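Local structure of DR2417 (Deinococcus radiodurans, 4XWT) at residues G174-D179 against E385-I390; I207-N212 against S379-Q384. The protein probably acts as RNase J, a zinc-binding metallo-beta-lactamase-fold 5'-3' exoribonuclease, possibly also an endonuclease, in the maturation of rRNA. One frame throughout, in Å; residues are numbered along the deposited sequence.

Contact 1: residues G174-D179 against E385-I390. With ZN (zinc ion), chain C; ZN (zinc ion), chain D.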
loop_
_atom_site.group_PDB
_atom_site.type_symbol
_atom_site.label_atom_id
_atom_site.label_comp_id
_atom_site.label_asym_id
_atom_site.label_seq_id
_atom_site.Cartn_x
_atom_site.Cartn_y
_atom_site.Cartn_z
ATOM N N GLY A 174 16.231 -9.130 22.005
ATOM C CA GLY A 174 16.580 -8.409 20.806
ATOM C C GLY A 174 15.640 -8.864 19.696
ATOM O O GLY A 174 14.590 -9.454 19.972
ATOM N N ASP A 175 15.999 -8.570 18.451
ATOM C CA ASP A 175 15.340 -9.175 17.297
ATOM C C ASP A 175 15.750 -10.635 17.189
ATOM O O ASP A 175 16.937 -10.937 17.302
ATOM C CB ASP A 175 15.723 -8.460 15.996
ATOM C CG ASP A 175 15.092 -7.086 15.855
ATOM O OD1 ASP A 175 14.819 -6.429 16.901
ATOM O OD2 ASP A 175 14.903 -6.681 14.677
ATOM N N PHE A 176 14.805 -11.541 16.948
ATOM C CA PHE A 176 15.186 -12.938 16.766
ATOM C C PHE A 176 14.210 -13.825 16.028
ATOM O O PHE A 176 13.010 -13.590 15.999
ATOM C CB PHE A 176 15.444 -13.596 18.118
ATOM C CG PHE A 176 14.196 -14.069 18.821
ATOM C CD1 PHE A 176 13.400 -13.179 19.518
ATOM C CD2 PHE A 176 13.849 -15.418 18.829
ATOM C CE1 PHE A 176 12.275 -13.611 20.200
ATOM C CE2 PHE A 176 12.714 -15.873 19.514
ATOM C CZ PHE A 176 11.922 -14.965 20.197
ATOM N N LYS A 177 14.779 -14.885 15.467
ATOM C CA LYS A 177 14.066 -16.115 15.177
ATOM C C LYS A 177 14.862 -17.235 15.810
ATOM O O LYS A 177 15.988 -17.032 16.258
ATOM C CB LYS A 177 13.940 -16.345 13.673
ATOM C CG LYS A 177 15.301 -16.384 13.016
ATOM C CD LYS A 177 15.250 -16.329 11.493
ATOM C CE LYS A 177 14.626 -17.587 10.899
ATOM N NZ LYS A 177 14.989 -17.715 9.466
ATOM N N ILE A 178 14.290 -18.427 15.834
ATOM C CA ILE A 178 15.054 -19.583 16.267
ATOM C C ILE A 178 15.347 -20.426 15.043
ATOM O O ILE A 178 14.566 -21.310 14.695
ATOM C CB ILE A 178 14.317 -20.423 17.316
ATOM C CG1 ILE A 178 13.900 -19.550 18.502
ATOM C CG2 ILE A 178 15.209 -21.582 17.784
ATOM C CD1 ILE A 178 13.240 -20.326 19.633
ATOM N N ASP A 179 16.463 -20.133 14.384
ATOM C CA ASP A 179 16.867 -20.839 13.180
ATOM C C ASP A 179 17.901 -21.911 13.533
ATOM O O ASP A 179 19.013 -21.584 13.966
ATOM C CB ASP A 179 17.443 -19.853 12.153
ATOM C CG ASP A 179 17.464 -20.416 10.735
ATOM O OD1 ASP A 179 17.616 -21.646 10.574
ATOM O OD2 ASP A 179 17.331 -19.628 9.772
ATOM N N GLU A 385 5.466 -20.315 17.458
ATOM C CA GLU A 385 6.104 -21.470 18.120
ATOM C C GLU A 385 7.414 -21.044 18.779
ATOM O O GLU A 385 7.768 -21.484 19.883
ATOM C CB GLU A 385 6.390 -22.611 17.141
ATOM C CG GLU A 385 5.187 -23.363 16.640
ATOM C CD GLU A 385 5.582 -24.503 15.718
ATOM O OE1 GLU A 385 6.790 -24.827 15.658
ATOM O OE2 GLU A 385 4.689 -25.080 15.059
ATOM N N GLU A 386 8.133 -20.178 18.079
ATOM C CA GLU A 386 9.409 -19.690 18.554
ATOM C C GLU A 386 9.213 -18.703 19.695
ATOM O O GLU A 386 9.985 -18.699 20.647
ATOM C CB GLU A 386 10.190 -19.042 17.424
ATOM C CG GLU A 386 10.715 -19.995 16.401
ATOM C CD GLU A 386 10.729 -19.368 15.029
ATOM O OE1 GLU A 386 9.643 -19.233 14.429
ATOM O OE2 GLU A 386 11.820 -18.985 14.558
ATOM N N LEU A 387 8.180 -17.871 19.606
ATOM C CA LEU A 387 7.890 -16.934 20.684
ATOM C C LEU A 387 7.515 -17.692 21.945
ATOM O O LEU A 387 7.949 -17.336 23.037
ATOM C CB LEU A 387 6.766 -15.978 20.303
ATOM C CG LEU A 387 7.094 -15.080 19.110
ATOM C CD1 LEU A 387 5.900 -14.194 18.767
ATOM C CD2 LEU A 387 8.347 -14.249 19.406
ATOM N N ALA A 388 6.700 -18.736 21.777
ATOM C CA ALA A 388 6.279 -19.580 22.895
ATOM C C ALA A 388 7.468 -20.298 23.529
ATOM O O ALA A 388 7.531 -20.421 24.740
ATOM C CB ALA A 388 5.222 -20.593 22.434
ATOM N N THR A 389 8.413 -20.761 22.717
ATOM C CA THR A 389 9.613 -21.386 23.262
ATOM C C THR A 389 10.387 -20.443 24.191
ATOM O O THR A 389 10.760 -20.840 25.299
ATOM C CB THR A 389 10.536 -21.880 22.142
ATOM O OG1 THR A 389 9.893 -22.972 21.471
ATOM C CG2 THR A 389 11.862 -22.377 22.715
ATOM N N ILE A 390 10.602 -19.197 23.763
ATOM C CA ILE A 390 11.341 -18.243 24.594
ATOM C C ILE A 390 10.568 -17.966 25.880
ATOM O O ILE A 390 11.135 -17.990 26.973
ATOM C CB ILE A 390 11.642 -16.912 23.847
ATOM C CG1 ILE A 390 12.628 -17.167 22.709
ATOM C CG2 ILE A 390 12.253 -15.871 24.815
ATOM C CD1 ILE A 390 13.793 -18.059 23.064
HETATM ZN ZN ZN C . 16.478 -6.541 12.859
HETATM ZN ZN ZN D . 14.305 -4.576 14.332
#

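Contact 2: residues I207-N212 against S379-Q384. With U5P (uridine-5'-monophosphate), chain H.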
loop_
_atom_site.group_PDB
_atom_site.type_symbol
_atom_site.label_atom_id
_atom_site.label_comp_id
_atom_site.label_asym_id
_atom_site.label_seq_id
_atom_site.Cartn_x
_atom_site.Cartn_y
_atom_site.Cartn_z
ATOM N N ILE A 207 11.478 -8.922 27.655
ATOM C CA ILE A 207 11.129 -8.042 26.537
ATOM C C ILE A 207 11.380 -8.863 25.289
ATOM O O ILE A 207 12.507 -9.325 25.068
ATOM C CB ILE A 207 11.968 -6.728 26.518
ATOM C CG1 ILE A 207 11.972 -6.080 27.910
ATOM C CG2 ILE A 207 11.426 -5.768 25.451
ATOM C CD1 ILE A 207 12.835 -4.834 28.039
ATOM N N SER A 208 10.349 -9.045 24.467
ATOM C CA SER A 208 10.439 -10.000 23.376
ATOM C C SER A 208 9.913 -9.467 22.064
ATOM O O SER A 208 8.938 -8.722 22.043
ATOM C CB SER A 208 9.684 -11.276 23.742
ATOM O OG SER A 208 9.873 -12.233 22.725
ATOM N N ASP A 209 10.545 -9.909 20.976
ATOM C CA ASP A 209 10.276 -9.459 19.619
ATOM C C ASP A 209 8.905 -9.930 19.116
ATOM O O ASP A 209 8.694 -11.125 18.963
ATOM C CB ASP A 209 11.397 -9.979 18.716
ATOM C CG ASP A 209 11.185 -9.671 17.239
ATOM O OD1 ASP A 209 10.229 -8.959 16.869
ATOM O OD2 ASP A 209 12.009 -10.148 16.440
ATOM N N SER A 210 7.996 -9.001 18.816
ATOM C CA SER A 210 6.599 -9.370 18.507
ATOM C C SER A 210 6.223 -9.320 17.033
ATOM O O SER A 210 5.048 -9.504 16.679
ATOM C CB SER A 210 5.632 -8.462 19.262
ATOM O OG SER A 210 5.946 -8.424 20.636
ATOM N N THR A 211 7.207 -9.066 16.186
ATOM C CA THR A 211 6.973 -8.789 14.769
ATOM C C THR A 211 6.005 -9.792 14.147
ATOM O O THR A 211 5.035 -9.415 13.474
ATOM C CB THR A 211 8.279 -8.820 13.956
ATOM O OG1 THR A 211 9.216 -7.868 14.495
ATOM C CG2 THR A 211 8.005 -8.490 12.491
ATOM N N ASN A 212 6.267 -11.069 14.395
ATOM C CA ASN A 212 5.515 -12.134 13.756
ATOM C C ASN A 212 4.607 -12.887 14.721
ATOM O O ASN A 212 4.366 -14.076 14.521
ATOM C CB ASN A 212 6.476 -13.120 13.062
ATOM C CG ASN A 212 6.825 -12.687 11.664
ATOM O OD1 ASN A 212 6.207 -11.767 11.135
ATOM N ND2 ASN A 212 7.800 -13.351 11.045
ATOM N N SER A 379 11.397 -14.850 6.883
ATOM C CA SER A 379 11.453 -13.678 7.732
ATOM C C SER A 379 12.590 -13.818 8.770
ATOM O O SER A 379 13.045 -14.945 9.089
ATOM C CB SER A 379 10.102 -13.486 8.422
ATOM O OG SER A 379 10.215 -12.686 9.583
ATOM N N GLY A 380 13.041 -12.678 9.284
ATOM C CA GLY A 380 14.071 -12.664 10.306
ATOM C C GLY A 380 13.516 -12.811 11.707
ATOM O O GLY A 380 14.278 -12.815 12.666
ATOM N N HIS A 381 12.204 -12.978 11.823
ATOM C CA HIS A 381 11.543 -12.915 13.115
ATOM C C HIS A 381 10.796 -14.186 13.467
ATOM O O HIS A 381 10.178 -14.831 12.614
ATOM C CB HIS A 381 10.581 -11.722 13.155
ATOM C CG HIS A 381 11.263 -10.404 12.984
ATOM N ND1 HIS A 381 11.668 -9.623 14.053
ATOM C CD2 HIS A 381 11.644 -9.730 11.874
ATOM C CE1 HIS A 381 12.247 -8.528 13.606
ATOM N NE2 HIS A 381 12.242 -8.562 12.281
ATOM N N ALA A 382 10.869 -14.524 14.747
ATOM C CA ALA A 382 10.144 -15.630 15.334
ATOM C C ALA A 382 8.624 -15.576 15.135
ATOM O O ALA A 382 7.982 -14.546 15.382
ATOM C CB ALA A 382 10.475 -15.700 16.823
ATOM N N SER A 383 8.075 -16.699 14.674
ATOM C CA SER A 383 6.634 -16.922 14.645
ATOM C C SER A 383 6.190 -17.498 15.984
ATOM O O SER A 383 7.007 -17.691 16.861
ATOM C CB SER A 383 6.255 -17.859 13.493
ATOM O OG SER A 383 6.662 -17.313 12.243
ATOM N N GLN A 384 4.902 -17.793 16.135
ATOM C CA GLN A 384 4.361 -18.119 17.455
ATOM C C GLN A 384 5.054 -19.272 18.180
ATOM O O GLN A 384 5.208 -19.207 19.397
ATOM C CB GLN A 384 2.868 -18.426 17.354
ATOM C CG GLN A 384 2.035 -17.186 17.119
ATOM C CD GLN A 384 0.593 -17.502 16.766
ATOM O OE1 GLN A 384 0.205 -18.669 16.671
ATOM N NE2 GLN A 384 -0.209 -16.454 16.554
HETATM N N1 U5P H . 12.478 -5.268 7.504
HETATM C C2 U5P H . 13.150 -4.042 7.338
HETATM N N3 U5P H . 14.458 -4.022 7.064
HETATM C C4 U5P H . 15.149 -5.159 6.951
HETATM C C5 U5P H . 14.520 -6.384 7.116
HETATM C C6 U5P H . 13.162 -6.410 7.396
HETATM O O2 U5P H . 12.526 -2.965 7.442
HETATM O O4 U5P H . 16.364 -5.115 6.694
HETATM C "C1'" U5P H . 11.045 -5.287 7.811
HETATM C "C2'" U5P H . 10.285 -6.240 6.900
HETATM O "O2'" U5P H . 9.542 -5.520 5.915
HETATM C "C3'" U5P H . 9.355 -6.997 7.821
HETATM C "C4'" U5P H . 10.016 -6.910 9.176
HETATM O "O3'" U5P H . 8.098 -6.328 7.910
HETATM O "O4'" U5P H . 10.852 -5.754 9.146
HETATM C "C5'" U5P H . 10.870 -8.141 9.408
HETATM O "O5'" U5P H . 11.598 -8.454 8.222
HETATM P P U5P H . 12.564 -9.733 8.183
HETATM O O1P U5P H . 11.585 -10.807 8.534
HETATM O O2P U5P H . 13.131 -9.798 6.787
HETATM O O3P U5P H . 13.625 -9.429 9.210
HETATM O O HOH W 1 8.345 -11.885 16.131
#

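Contact 1: residues G174-D179 against E385-I390
I178 and E386 bring the two backbones nearest, their CA atoms 6.1 Å apart, where the extended loop 174-179 that follows strand 168-172 runs past the first turns of helix 384-394. E386 leans from the helix toward the loop, and its carboxylate takes the backbone N-H of I178: I178 N lies 2.8 Å from E386 OE2, with an N-H...O angle of 161°, on the anti side of that oxygen and close to the carboxylate plane. A bend at chi2 (147°) swings the carboxylate to this N-H, while the aliphatic part of E386 lies alongside I178, CB of I178 being 3.7 Å from CG of E386. The other oxygen, OE1, accepts from the backbone N of T219 and of S383, the N-cap residue, so one glutamate joins two loops to the start of its helix. Further along, the end of I178 reaches T389 and I390, its CD1 standing 4.0 Å from CG2 of T389.

F176 turns its outer rim to the helix. CZ of F176 lies 3.4 Å from CG1 of I390 and 3.7 Å from CD2 of L387, both approaching the ring obliquely, while the carbonyl oxygen of E386 sits at the ring edge, near its plane. The lysine between these two apolar residues leads off from the helix, and K177 NZ forms a salt bridge of 3.0 Å with OD2 of D179.

At the start of the loop, D175 bridges the two zinc ions through a single oxygen, OD2; H84, H86 and H153 complete one site and D88, H89 and H403 the other. The loop carrying this bridging ligand of the metallo-beta-lactamase fold is thus joined to the helix by a buried carboxylate-to-backbone bond and by apolar packing, which probably hold the chain just beyond the metal ligand in place.

Contact 2: residues I207-N212 against S379-Q384
N212 and S383 stand closest in backbone, CA to CA 5.0 Å, where the turn leaving strand 205-209 meets the loop that leads into helix 384-394. The central bond joins H381 to D209: H381 ND1 donates to OD2 of D209 over a very short 2.5 Å, and the oxygen lies at the ring edge, near its plane, with the carboxylate turned 83° to the imidazole. D209 extends its carboxylate with CG anti to the backbone N (chi1 176°), and its other oxygen, OD1, accepts from both N and OG1 of T211, the first closing an Asx turn. This turn sets T211 over one face of H381, with T211 CB 3.7 Å from the H381 ring centroid in a CH-pi contact.

N212 reaches across to both S379 and H381 of the opposing loop. N212 ND2 donates to the carbonyl oxygen of H381 at 3.2 Å, from above the carbonyl plane, and makes a weak bond to OG of S379. OG of S379 accepts from N of H381 in an ST turn and donates to the phosphate oxygen O1P of uridine monophosphate, 2.6 Å away; N of G380 also donates to O1P. A water adds a bridge, giving protons to the carbonyl oxygens of D209 and A382 and accepting from N of N212.

H381 and D209 are the predicted proton acceptor and donor. Two bonds to OD1 and a second donor to OD2, F176 N, hold the carboxylate, which in turn fixes the rotation of the imidazole; CD2 and NE2 of H381 lie nearest C5' of the nucleotide, which comes to the ring obliquely.

How the contacts relate
Both contacts are buried and their centres lie only about 6 Å apart, contact 2 being nested in the chain loop that contact 1 closes. Each joins the metallo-beta-lactamase part to the same later region of the chain: contact 2 uses the loop leading into helix 384-394, contact 1 the helix itself. They meet at F176, whose O lies 2.6 Å from N of A382 in a probable hydrogen bond. Contact 1 is largely apolar beyond its single glutamate bond and reaches the zinc ions only through D175. Contact 2, bordering the nucleotide, is dense in polar groups and includes a bridging water, in keeping with its place in the predicted active site.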